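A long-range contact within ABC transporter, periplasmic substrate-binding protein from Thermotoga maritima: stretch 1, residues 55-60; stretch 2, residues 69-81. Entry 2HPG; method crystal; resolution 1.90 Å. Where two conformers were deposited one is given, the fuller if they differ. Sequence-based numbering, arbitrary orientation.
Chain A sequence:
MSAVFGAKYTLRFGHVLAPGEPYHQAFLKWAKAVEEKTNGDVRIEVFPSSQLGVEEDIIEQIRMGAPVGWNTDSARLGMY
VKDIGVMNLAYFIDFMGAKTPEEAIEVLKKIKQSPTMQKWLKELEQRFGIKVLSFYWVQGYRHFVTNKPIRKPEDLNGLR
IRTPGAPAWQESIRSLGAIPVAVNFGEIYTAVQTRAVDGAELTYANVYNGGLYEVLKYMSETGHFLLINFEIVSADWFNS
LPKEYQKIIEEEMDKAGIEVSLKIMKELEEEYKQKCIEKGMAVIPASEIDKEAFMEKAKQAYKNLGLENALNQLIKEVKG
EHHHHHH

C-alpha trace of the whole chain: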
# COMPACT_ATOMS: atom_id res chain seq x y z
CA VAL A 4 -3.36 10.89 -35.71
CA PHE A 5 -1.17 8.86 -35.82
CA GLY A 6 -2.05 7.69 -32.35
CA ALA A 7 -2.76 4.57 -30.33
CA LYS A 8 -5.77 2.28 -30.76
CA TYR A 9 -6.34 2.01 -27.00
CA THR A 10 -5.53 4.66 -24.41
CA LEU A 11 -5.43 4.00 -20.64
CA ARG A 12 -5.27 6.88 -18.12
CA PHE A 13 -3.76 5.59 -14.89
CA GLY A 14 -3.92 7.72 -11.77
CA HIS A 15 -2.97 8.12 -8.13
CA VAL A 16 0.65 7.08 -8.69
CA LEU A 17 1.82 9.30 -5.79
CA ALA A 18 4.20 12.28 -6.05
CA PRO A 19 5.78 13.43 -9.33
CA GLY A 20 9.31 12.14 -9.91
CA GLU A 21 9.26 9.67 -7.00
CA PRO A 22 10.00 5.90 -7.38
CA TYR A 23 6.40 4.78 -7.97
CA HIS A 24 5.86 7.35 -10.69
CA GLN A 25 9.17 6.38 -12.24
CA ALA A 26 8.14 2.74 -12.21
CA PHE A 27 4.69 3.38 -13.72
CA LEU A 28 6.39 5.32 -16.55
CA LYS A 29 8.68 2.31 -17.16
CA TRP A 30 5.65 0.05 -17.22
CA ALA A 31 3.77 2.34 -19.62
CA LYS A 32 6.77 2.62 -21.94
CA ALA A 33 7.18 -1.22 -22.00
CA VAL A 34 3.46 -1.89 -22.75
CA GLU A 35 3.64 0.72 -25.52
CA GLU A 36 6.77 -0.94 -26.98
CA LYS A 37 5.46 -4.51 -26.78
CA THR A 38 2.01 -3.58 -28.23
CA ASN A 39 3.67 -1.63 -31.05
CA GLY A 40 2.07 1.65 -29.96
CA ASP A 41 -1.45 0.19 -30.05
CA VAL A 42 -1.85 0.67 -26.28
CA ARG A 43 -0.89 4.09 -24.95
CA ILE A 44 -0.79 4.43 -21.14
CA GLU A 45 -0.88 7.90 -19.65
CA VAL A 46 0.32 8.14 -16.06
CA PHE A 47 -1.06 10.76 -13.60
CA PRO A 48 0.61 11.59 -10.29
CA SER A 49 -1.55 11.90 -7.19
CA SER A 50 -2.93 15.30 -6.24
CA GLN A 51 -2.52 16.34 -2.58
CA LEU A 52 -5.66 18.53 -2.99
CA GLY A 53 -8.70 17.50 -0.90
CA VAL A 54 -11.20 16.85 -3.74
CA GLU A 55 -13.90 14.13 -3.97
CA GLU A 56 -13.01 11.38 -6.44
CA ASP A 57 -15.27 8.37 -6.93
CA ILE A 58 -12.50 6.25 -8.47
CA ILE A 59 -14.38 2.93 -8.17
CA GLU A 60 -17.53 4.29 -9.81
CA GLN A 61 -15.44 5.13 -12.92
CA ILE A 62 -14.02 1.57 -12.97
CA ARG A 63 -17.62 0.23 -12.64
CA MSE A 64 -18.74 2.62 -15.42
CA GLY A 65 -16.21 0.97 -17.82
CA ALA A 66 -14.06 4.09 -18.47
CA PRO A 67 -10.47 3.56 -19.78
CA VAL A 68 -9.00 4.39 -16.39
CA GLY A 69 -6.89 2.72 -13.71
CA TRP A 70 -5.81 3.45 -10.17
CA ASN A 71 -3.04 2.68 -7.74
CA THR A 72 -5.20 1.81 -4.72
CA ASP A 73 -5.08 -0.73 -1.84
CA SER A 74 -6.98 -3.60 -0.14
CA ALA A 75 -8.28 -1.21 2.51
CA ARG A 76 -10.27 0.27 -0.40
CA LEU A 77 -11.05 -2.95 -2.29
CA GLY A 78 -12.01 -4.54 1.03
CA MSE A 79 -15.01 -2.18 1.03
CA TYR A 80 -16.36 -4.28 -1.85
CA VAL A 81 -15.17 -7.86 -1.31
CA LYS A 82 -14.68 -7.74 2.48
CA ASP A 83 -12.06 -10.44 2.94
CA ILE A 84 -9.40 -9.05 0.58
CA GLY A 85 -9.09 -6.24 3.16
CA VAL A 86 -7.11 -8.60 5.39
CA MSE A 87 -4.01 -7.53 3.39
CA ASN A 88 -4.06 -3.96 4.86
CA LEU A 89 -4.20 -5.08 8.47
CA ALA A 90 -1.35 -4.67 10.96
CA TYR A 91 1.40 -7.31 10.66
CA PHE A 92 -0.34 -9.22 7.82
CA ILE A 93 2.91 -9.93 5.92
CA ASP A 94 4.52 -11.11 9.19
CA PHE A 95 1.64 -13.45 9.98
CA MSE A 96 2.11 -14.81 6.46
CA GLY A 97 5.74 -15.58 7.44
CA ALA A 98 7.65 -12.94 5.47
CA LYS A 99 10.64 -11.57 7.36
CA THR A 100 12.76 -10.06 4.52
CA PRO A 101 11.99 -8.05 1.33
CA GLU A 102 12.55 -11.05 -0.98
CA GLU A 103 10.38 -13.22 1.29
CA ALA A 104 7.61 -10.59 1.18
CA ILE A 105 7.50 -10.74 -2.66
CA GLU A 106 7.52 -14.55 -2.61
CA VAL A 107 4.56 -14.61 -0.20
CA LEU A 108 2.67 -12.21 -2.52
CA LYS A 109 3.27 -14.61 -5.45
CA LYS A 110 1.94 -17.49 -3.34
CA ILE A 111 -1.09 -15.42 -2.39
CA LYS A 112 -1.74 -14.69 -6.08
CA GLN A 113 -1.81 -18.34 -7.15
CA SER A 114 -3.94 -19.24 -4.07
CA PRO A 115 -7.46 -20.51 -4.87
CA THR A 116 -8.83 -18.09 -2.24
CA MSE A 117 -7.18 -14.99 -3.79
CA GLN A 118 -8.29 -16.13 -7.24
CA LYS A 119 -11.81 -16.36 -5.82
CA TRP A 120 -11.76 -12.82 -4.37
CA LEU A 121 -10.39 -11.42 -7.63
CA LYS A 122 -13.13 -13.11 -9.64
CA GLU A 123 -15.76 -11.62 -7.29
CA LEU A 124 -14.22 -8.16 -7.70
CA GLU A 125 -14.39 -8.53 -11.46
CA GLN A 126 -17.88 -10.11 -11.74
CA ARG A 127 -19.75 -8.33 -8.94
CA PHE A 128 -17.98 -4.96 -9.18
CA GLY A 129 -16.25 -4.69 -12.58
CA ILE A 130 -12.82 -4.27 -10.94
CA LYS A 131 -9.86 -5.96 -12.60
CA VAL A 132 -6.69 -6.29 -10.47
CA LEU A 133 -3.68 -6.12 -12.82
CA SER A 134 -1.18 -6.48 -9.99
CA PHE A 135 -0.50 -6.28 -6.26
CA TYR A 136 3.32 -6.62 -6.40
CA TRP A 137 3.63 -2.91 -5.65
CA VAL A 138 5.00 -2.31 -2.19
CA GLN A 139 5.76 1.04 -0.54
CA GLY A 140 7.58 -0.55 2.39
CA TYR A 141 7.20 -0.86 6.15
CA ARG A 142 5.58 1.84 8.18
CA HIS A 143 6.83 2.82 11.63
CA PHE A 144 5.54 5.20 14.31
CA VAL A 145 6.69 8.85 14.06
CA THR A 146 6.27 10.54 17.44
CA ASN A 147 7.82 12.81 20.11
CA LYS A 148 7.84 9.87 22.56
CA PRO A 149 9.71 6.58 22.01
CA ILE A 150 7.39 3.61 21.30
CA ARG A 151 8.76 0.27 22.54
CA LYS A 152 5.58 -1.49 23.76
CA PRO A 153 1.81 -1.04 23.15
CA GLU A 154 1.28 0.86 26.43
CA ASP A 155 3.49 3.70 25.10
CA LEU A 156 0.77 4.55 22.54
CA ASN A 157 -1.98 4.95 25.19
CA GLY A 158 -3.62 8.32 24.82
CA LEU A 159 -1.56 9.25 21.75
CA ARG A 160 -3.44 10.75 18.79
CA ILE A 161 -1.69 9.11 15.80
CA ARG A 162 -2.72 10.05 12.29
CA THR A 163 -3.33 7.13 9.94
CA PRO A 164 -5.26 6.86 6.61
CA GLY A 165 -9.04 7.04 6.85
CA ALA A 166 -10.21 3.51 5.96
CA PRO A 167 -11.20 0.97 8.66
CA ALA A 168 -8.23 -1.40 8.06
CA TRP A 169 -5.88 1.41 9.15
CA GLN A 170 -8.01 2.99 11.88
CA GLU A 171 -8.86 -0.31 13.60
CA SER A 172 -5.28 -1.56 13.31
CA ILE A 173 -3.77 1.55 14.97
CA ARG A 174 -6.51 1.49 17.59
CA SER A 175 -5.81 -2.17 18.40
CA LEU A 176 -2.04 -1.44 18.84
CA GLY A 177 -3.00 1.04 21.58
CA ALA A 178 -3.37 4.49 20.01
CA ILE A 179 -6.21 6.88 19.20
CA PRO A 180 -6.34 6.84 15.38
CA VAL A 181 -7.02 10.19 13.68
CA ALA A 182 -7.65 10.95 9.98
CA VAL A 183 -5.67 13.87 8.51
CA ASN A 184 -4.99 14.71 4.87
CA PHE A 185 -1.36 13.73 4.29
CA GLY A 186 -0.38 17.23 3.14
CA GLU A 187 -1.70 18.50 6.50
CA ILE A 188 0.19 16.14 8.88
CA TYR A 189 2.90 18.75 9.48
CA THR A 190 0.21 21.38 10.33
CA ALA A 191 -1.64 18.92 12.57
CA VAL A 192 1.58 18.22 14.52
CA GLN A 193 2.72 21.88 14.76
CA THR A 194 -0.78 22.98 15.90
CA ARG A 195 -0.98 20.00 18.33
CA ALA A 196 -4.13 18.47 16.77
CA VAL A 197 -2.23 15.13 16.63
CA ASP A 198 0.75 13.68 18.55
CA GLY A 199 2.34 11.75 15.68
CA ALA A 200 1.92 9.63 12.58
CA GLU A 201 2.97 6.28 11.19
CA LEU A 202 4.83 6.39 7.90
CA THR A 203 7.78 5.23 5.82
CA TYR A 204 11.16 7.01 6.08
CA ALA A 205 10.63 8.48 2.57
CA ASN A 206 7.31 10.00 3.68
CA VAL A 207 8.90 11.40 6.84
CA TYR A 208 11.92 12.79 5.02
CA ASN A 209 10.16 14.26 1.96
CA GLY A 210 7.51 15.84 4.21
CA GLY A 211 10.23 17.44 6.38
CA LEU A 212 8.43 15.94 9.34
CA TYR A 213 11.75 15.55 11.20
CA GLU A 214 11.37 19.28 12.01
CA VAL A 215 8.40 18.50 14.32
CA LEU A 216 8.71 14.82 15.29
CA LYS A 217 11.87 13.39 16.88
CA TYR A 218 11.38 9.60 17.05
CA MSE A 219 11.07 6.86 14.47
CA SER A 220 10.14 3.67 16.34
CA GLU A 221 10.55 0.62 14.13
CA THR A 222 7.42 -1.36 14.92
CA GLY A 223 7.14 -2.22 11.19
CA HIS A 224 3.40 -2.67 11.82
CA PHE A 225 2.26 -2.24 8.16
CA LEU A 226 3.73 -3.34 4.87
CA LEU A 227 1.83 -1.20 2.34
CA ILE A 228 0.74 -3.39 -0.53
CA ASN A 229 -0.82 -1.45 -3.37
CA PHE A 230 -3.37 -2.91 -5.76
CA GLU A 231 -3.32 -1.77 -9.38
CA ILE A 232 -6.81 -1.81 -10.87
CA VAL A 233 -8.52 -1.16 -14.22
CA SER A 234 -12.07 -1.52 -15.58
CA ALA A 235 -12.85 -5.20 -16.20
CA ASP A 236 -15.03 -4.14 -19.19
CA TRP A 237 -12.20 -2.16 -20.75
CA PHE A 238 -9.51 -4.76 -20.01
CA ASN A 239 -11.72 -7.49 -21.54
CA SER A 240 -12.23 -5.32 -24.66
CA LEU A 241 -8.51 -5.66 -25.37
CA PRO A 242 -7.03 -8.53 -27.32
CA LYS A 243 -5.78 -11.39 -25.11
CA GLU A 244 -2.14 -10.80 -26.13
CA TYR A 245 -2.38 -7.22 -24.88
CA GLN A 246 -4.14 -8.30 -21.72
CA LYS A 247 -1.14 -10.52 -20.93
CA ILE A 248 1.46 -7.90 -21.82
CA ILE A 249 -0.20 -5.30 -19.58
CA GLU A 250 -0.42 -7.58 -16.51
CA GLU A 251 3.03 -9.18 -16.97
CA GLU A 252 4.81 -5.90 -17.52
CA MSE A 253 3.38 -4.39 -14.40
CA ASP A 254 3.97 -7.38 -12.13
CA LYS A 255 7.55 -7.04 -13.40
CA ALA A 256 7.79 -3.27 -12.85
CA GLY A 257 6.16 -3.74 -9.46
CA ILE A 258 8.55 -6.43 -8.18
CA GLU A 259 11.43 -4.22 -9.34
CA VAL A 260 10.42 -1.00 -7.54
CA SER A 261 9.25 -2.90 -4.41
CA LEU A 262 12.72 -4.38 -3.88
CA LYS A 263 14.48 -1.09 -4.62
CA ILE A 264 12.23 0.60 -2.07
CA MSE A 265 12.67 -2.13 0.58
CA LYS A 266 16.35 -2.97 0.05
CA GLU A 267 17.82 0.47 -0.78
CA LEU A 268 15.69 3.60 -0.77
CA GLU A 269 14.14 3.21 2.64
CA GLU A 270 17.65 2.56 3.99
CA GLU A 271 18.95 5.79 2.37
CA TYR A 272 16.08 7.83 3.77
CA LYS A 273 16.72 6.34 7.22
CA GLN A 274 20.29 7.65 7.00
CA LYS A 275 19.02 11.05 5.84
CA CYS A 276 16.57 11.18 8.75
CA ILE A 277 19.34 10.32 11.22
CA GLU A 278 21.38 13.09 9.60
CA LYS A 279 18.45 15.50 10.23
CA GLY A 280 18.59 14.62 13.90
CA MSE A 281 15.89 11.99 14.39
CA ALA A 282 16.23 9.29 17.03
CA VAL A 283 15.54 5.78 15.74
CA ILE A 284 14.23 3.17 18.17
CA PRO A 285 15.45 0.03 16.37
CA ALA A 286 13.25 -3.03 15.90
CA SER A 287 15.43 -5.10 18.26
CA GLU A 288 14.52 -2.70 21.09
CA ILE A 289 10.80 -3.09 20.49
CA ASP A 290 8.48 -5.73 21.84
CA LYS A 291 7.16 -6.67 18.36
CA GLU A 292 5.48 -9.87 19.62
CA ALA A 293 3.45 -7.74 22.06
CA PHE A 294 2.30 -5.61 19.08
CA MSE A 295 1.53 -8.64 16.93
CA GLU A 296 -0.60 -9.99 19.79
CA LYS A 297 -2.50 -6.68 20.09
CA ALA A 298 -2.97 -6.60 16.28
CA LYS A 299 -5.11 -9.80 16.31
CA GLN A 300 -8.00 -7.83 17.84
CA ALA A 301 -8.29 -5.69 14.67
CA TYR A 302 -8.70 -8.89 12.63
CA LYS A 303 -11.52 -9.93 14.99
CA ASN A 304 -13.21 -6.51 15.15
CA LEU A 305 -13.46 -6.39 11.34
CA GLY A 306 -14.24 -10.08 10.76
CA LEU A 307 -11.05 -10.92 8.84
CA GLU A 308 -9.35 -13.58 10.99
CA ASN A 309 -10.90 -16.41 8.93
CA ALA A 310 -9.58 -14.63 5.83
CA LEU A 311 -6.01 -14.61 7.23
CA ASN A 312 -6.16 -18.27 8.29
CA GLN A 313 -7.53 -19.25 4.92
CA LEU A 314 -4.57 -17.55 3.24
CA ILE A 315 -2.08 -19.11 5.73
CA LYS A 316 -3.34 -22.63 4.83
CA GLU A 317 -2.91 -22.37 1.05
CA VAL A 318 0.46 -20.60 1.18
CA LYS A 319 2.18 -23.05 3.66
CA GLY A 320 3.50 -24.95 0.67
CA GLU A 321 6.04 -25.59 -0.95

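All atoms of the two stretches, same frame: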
# COMPACT_ATOMS: atom_id res chain seq x y z
N GLU A 55 -13.15 15.37 -3.73
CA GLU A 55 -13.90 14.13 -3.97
C GLU A 55 -13.51 13.49 -5.30
O GLU A 55 -13.51 14.16 -6.34
CB GLU A 55 -15.42 14.39 -4.03
CG GLU A 55 -16.09 14.69 -2.69
CD GLU A 55 -17.60 14.48 -2.73
OE1 GLU A 55 -18.05 13.40 -3.16
OE2 GLU A 55 -18.33 15.41 -2.31
N GLU A 56 -13.16 12.21 -5.25
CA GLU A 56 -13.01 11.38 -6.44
C GLU A 56 -13.68 10.04 -6.17
O GLU A 56 -13.36 9.36 -5.18
CB GLU A 56 -11.54 11.14 -6.79
CG GLU A 56 -10.70 12.38 -6.97
CD GLU A 56 -9.33 12.07 -7.57
OE1 GLU A 56 -9.28 11.52 -8.70
OE2 GLU A 56 -8.32 12.38 -6.91
N ASP A 57 -14.60 9.66 -7.04
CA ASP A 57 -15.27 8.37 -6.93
C ASP A 57 -14.60 7.40 -7.91
O ASP A 57 -15.17 7.00 -8.92
CB ASP A 57 -16.77 8.53 -7.21
CG ASP A 57 -17.61 7.54 -6.41
OD1 ASP A 57 -17.16 6.38 -6.18
OD2 ASP A 57 -18.74 7.93 -6.01
N ILE A 58 -13.36 7.02 -7.56
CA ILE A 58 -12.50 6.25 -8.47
C ILE A 58 -13.09 4.89 -8.85
O ILE A 58 -12.93 4.44 -9.98
CB ILE A 58 -11.04 6.10 -7.89
CG1 ILE A 58 -11.00 5.19 -6.66
CG2 ILE A 58 -10.44 7.48 -7.58
CD1 ILE A 58 -9.60 4.98 -6.09
N ILE A 59 -13.78 4.24 -7.92
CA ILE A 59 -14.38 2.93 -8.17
C ILE A 59 -15.56 3.04 -9.12
O ILE A 59 -15.76 2.19 -9.96
CB ILE A 59 -14.82 2.23 -6.85
CG1 ILE A 59 -13.61 1.99 -5.94
CG2 ILE A 59 -15.56 0.91 -7.13
CD1 ILE A 59 -12.47 1.24 -6.60
N GLU A 60 -16.35 4.11 -8.97
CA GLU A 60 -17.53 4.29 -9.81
C GLU A 60 -17.14 4.44 -11.30
O GLU A 60 -17.88 4.00 -12.17
CB GLU A 60 -18.38 5.48 -9.31
CG GLU A 60 -19.85 5.50 -9.80
CD GLU A 60 -20.69 4.28 -9.38
OE1 GLU A 60 -20.69 3.26 -10.11
OE2 GLU A 60 -21.39 4.35 -8.33
N GLY A 69 -7.40 3.59 -14.75
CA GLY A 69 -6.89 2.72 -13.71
C GLY A 69 -6.44 3.50 -12.51
O GLY A 69 -6.28 4.73 -12.58
N TRP A 70 -6.27 2.81 -11.38
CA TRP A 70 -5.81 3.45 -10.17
C TRP A 70 -4.86 2.56 -9.38
O TRP A 70 -5.02 1.33 -9.31
CB TRP A 70 -6.98 3.83 -9.25
CG TRP A 70 -8.04 4.60 -9.92
CD1 TRP A 70 -9.22 4.12 -10.42
CD2 TRP A 70 -8.03 6.01 -10.19
NE1 TRP A 70 -9.94 5.15 -11.00
CE2 TRP A 70 -9.23 6.31 -10.87
CE3 TRP A 70 -7.11 7.03 -9.95
CZ2 TRP A 70 -9.54 7.61 -11.28
CZ3 TRP A 70 -7.42 8.33 -10.36
CH2 TRP A 70 -8.63 8.60 -11.02
N ASN A 71 -3.87 3.23 -8.78
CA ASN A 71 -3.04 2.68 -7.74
C ASN A 71 -3.82 2.82 -6.45
O ASN A 71 -3.92 3.93 -5.92
CB ASN A 71 -1.73 3.48 -7.68
CG ASN A 71 -0.86 3.14 -6.47
OD1 ASN A 71 -0.44 2.00 -6.31
ND2 ASN A 71 -0.52 4.15 -5.67
N THR A 72 -4.40 1.74 -5.95
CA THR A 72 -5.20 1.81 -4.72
C THR A 72 -4.67 0.78 -3.71
O THR A 72 -3.50 0.42 -3.76
CB THR A 72 -6.69 1.63 -5.05
OG1 THR A 72 -7.48 1.83 -3.87
CG2 THR A 72 -6.96 0.27 -5.63
N ASP A 73 -5.50 0.31 -2.78
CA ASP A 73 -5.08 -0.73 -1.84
C ASP A 73 -6.24 -1.60 -1.36
O ASP A 73 -7.39 -1.34 -1.72
CB ASP A 73 -4.34 -0.10 -0.67
CG ASP A 73 -5.21 0.86 0.11
OD1 ASP A 73 -6.44 0.65 0.22
OD2 ASP A 73 -4.63 1.82 0.65
N SER A 74 -5.94 -2.65 -0.59
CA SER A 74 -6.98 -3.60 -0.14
C SER A 74 -7.86 -3.02 0.97
O SER A 74 -8.92 -3.54 1.26
CB SER A 74 -6.37 -4.94 0.29
OG SER A 74 -5.55 -4.82 1.44
N ALA A 75 -7.43 -1.92 1.58
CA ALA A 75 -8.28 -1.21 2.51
C ALA A 75 -9.45 -0.58 1.75
O ALA A 75 -10.54 -0.42 2.30
CB ALA A 75 -7.48 -0.16 3.28
N ARG A 76 -9.21 -0.21 0.49
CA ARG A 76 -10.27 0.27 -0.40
C ARG A 76 -11.06 -0.90 -1.00
O ARG A 76 -12.28 -0.99 -0.84
CB ARG A 76 -9.66 1.16 -1.50
CG ARG A 76 -10.56 1.49 -2.69
CD ARG A 76 -11.41 2.71 -2.45
NE ARG A 76 -10.60 3.93 -2.57
CZ ARG A 76 -11.11 5.15 -2.74
NH1 ARG A 76 -12.42 5.34 -2.84
NH2 ARG A 76 -10.28 6.20 -2.83
N LEU A 77 -10.37 -1.82 -1.66
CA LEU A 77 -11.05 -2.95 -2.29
C LEU A 77 -11.82 -3.80 -1.29
O LEU A 77 -12.82 -4.43 -1.63
CB LEU A 77 -10.05 -3.82 -3.03
CG LEU A 77 -9.29 -3.09 -4.13
CD1 LEU A 77 -8.36 -4.05 -4.86
CD2 LEU A 77 -10.28 -2.44 -5.09
N GLY A 78 -11.35 -3.82 -0.04
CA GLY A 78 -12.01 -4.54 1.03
C GLY A 78 -13.35 -3.94 1.40
O GLY A 78 -14.09 -4.55 2.18
N MSE A 79 -13.68 -2.75 0.89
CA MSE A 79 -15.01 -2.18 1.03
C MSE A 79 -16.01 -2.94 0.18
O MSE A 79 -17.20 -2.91 0.43
CB MSE A 79 -15.05 -0.72 0.58
CG MSE A 79 -14.28 0.25 1.45
SE MSE A 79 -14.53 2.09 0.80
CE MSE A 79 -13.79 2.98 2.39
N TYR A 80 -15.52 -3.61 -0.87
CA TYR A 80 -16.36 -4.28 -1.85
C TYR A 80 -16.43 -5.77 -1.61
O TYR A 80 -17.50 -6.29 -1.31
CB TYR A 80 -15.88 -3.93 -3.26
CG TYR A 80 -15.92 -2.44 -3.44
CD1 TYR A 80 -17.11 -1.79 -3.75
CD2 TYR A 80 -14.80 -1.67 -3.18
CE1 TYR A 80 -17.16 -0.42 -3.86
CE2 TYR A 80 -14.85 -0.31 -3.27
CZ TYR A 80 -16.02 0.31 -3.61
OH TYR A 80 -16.04 1.68 -3.73
N VAL A 81 -15.29 -6.46 -1.72
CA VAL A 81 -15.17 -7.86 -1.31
C VAL A 81 -14.43 -7.88 0.04
O VAL A 81 -13.21 -7.79 0.07
CB VAL A 81 -14.44 -8.71 -2.36
CG1 VAL A 81 -14.09 -10.11 -1.79
CG2 VAL A 81 -15.27 -8.85 -3.62

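The contact between residues 55-60 and 69-81 is a small, largely apolar one, in which two consecutive isoleucines at the start of a helix lie against Trp70 of a strand, Arg76 of the helix that follows it, and Tyr80 farther along the chain. It illustrates a general principle: aliphatic side chains can pack on flat π systems, even charged ones, without any clear hydrogen bond joining the two segments.

The backbones stay well apart. At their nearest, the CA atoms of Ile58 and Trp70 are separated by 7.4 Å, so side chains fill the gap, and the two stretches together bury 420 Å². Asp57 occupies the N-cap position, and the helix begins at Ile58.

Ile58 makes the central pairing. Its CB sits over one face of the Trp70 indole, 3.5 Å from the centroid of the five-membered ring and only 13° off the ring normal, a CH-π contact in which a weakly polarized C-H meets the electron-rich face. The carbonyl oxygen Ile58 O also lies 3.2 Å from the indole nitrogen Trp70 NE1. With chi1 in p and chi2 in t, the same isoleucine carries its CD1 to 3.5 Å from Arg76 NH2, over one face of the guanidinium. That flat, delocalized face is poorly solvated and accepts an apolar neighbor, while its N-H groups point outward in the plane.

Ile59 extends the apolar surface toward Tyr80: its CG2 lies 3.6 Å from Tyr80 CZ, and its CG1 is 3.3 Å from Tyr80 OH. The aliphatic part of Arg76 also contributes, with Arg76 CD 4.2 Å from Ile59 CG1.

Asp73 caps the helix of the second stretch. Its OD1 accepts a capping hydrogen bond from Arg76 N (2.9 Å), satisfying a main-chain amide in the first turn of the helix that carries the arginine.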